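Cupin type-2 domain-containing protein (Burkholderia xenovorans, PDB 2O8Q) is of unknown function but adopts a cupin-like fold that binds a nickel ion, consistent with a metal-dependent role. Local coordinates at residues T31-N34 with E35-G39. Sequence-based numbering, arbitrary orientation. Where two conformers were deposited one is given.
Sequences TGVN and EATGG
A single short helical turn, 33-37, carries the contact, and the bonds that close it join Gly32, Val33 and Asn34 to Ala36, Thr37 and Gly39. Gly32 occupies the N-cap position, and its O accepts from Ala36 N at 2.9 Å, with the donor in the carbonyl plane. Across this residue, an ST turn leads into the helix, Thr31 OG1 accepting from Val33 N at 3.2 Å. Val33 O is gripped twice by one residue: Thr37 N (2.9 Å) and Thr37 OG1 (2.8 Å) approach from opposite faces of the carbonyl plane. Thr37 chi1 of 65° sets OG1 between its own backbone N and carbonyl carbon, turned back toward that oxygen, while CG2 comes within 4.1 Å of Val33 CG1. Asn34 O likewise has two donors on opposite faces; Thr37 N, 66° out of plane, is more oblique than Gly39 N, which bonds at 2.9 Å with an N-H...O angle of 154°. Gly38, with positive phi, turns the chain between them, and Asn34 OD1 lies 3.1 Å from Gly39 CA. The turn links strand 26-30 to strand 42-48: Thr31 pairs with Ala43, Thr37 OG1 is also hydrogen-bonded to Phe41 N, and Gly39 to Ala119 through a backbone hydrogen bond. Val33 and Thr37 pack against Phe65 and Phe94 of the second subunit, respectively, placing the helix at the interface beside strand 26-30.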
loop_
_atom_site.group_PDB
_atom_site.type_symbol
_atom_site.label_atom_id
_atom_site.label_comp_id
_atom_site.label_asym_id
_atom_site.label_seq_id
_atom_site.Cartn_x
_atom_site.Cartn_y
_atom_site.Cartn_z
ATOM N N THR A 31 -9.907 -15.107 2.688
ATOM C CA THR A 31 -8.541 -15.624 2.886
ATOM C C THR A 31 -7.979 -15.315 4.287
ATOM O O THR A 31 -6.956 -15.884 4.727
ATOM C CB THR A 31 -7.563 -14.947 1.939
ATOM O OG1 THR A 31 -7.528 -13.518 2.170
ATOM C CG2 THR A 31 -7.895 -15.283 0.480
ATOM N N GLY A 32 -8.612 -14.422 5.026
ATOM C CA GLY A 32 -8.122 -13.947 6.310
ATOM C C GLY A 32 -7.231 -12.721 6.271
ATOM O O GLY A 32 -6.711 -12.280 7.313
ATOM N N VAL A 33 -6.992 -12.199 5.070
ATOM C CA VAL A 33 -6.029 -11.070 4.926
ATOM C C VAL A 33 -6.548 -9.823 5.638
ATOM O O VAL A 33 -5.768 -9.099 6.274
ATOM C CB VAL A 33 -5.764 -10.764 3.451
ATOM C CG1 VAL A 33 -5.116 -9.422 3.201
ATOM C CG2 VAL A 33 -4.883 -11.893 2.883
ATOM N N ASN A 34 -7.860 -9.580 5.610
ATOM C CA ASN A 34 -8.427 -8.399 6.363
ATOM C C ASN A 34 -8.065 -8.480 7.846
ATOM O O ASN A 34 -7.456 -7.574 8.398
ATOM C CB ASN A 34 -9.947 -8.373 6.118
ATOM C CG ASN A 34 -10.662 -7.292 6.866
ATOM O OD1 ASN A 34 -10.082 -6.340 7.443
ATOM N ND2 ASN A 34 -11.995 -7.485 6.944
ATOM N N GLU A 35 -8.407 -9.597 8.489
ATOM C CA GLU A 35 -8.086 -9.715 9.933
ATOM C C GLU A 35 -6.563 -9.783 10.198
ATOM O O GLU A 35 -6.085 -9.363 11.258
ATOM C CB GLU A 35 -8.854 -10.905 10.520
ATOM C CG GLU A 35 -8.660 -11.155 12.009
ATOM C CD GLU A 35 -9.264 -12.475 12.465
ATOM O OE1 GLU A 35 -10.161 -12.986 11.774
ATOM O OE2 GLU A 35 -8.837 -12.977 13.529
ATOM N N ALA A 36 -5.787 -10.307 9.247
ATOM C CA ALA A 36 -4.327 -10.368 9.410
ATOM C C ALA A 36 -3.651 -9.002 9.360
ATOM O O ALA A 36 -2.609 -8.798 9.961
ATOM C CB ALA A 36 -3.695 -11.292 8.390
ATOM N N THR A 37 -4.259 -8.091 8.584
ATOM C CA THR A 37 -3.654 -6.803 8.326
ATOM C C THR A 37 -4.418 -5.655 8.969
ATOM O O THR A 37 -4.152 -4.486 8.689
ATOM C CB THR A 37 -3.580 -6.530 6.794
ATOM O OG1 THR A 37 -4.853 -6.420 6.224
ATOM C CG2 THR A 37 -2.791 -7.629 6.035
ATOM N N GLY A 38 -5.367 -5.963 9.853
ATOM C CA GLY A 38 -6.123 -4.907 10.482
ATOM C C GLY A 38 -6.904 -4.087 9.464
ATOM O O GLY A 38 -7.189 -2.885 9.677
ATOM N N GLY A 39 -7.310 -4.686 8.351
ATOM C CA GLY A 39 -8.055 -3.940 7.340
ATOM C C GLY A 39 -7.254 -3.183 6.294
ATOM O O GLY A 39 -7.851 -2.542 5.395
#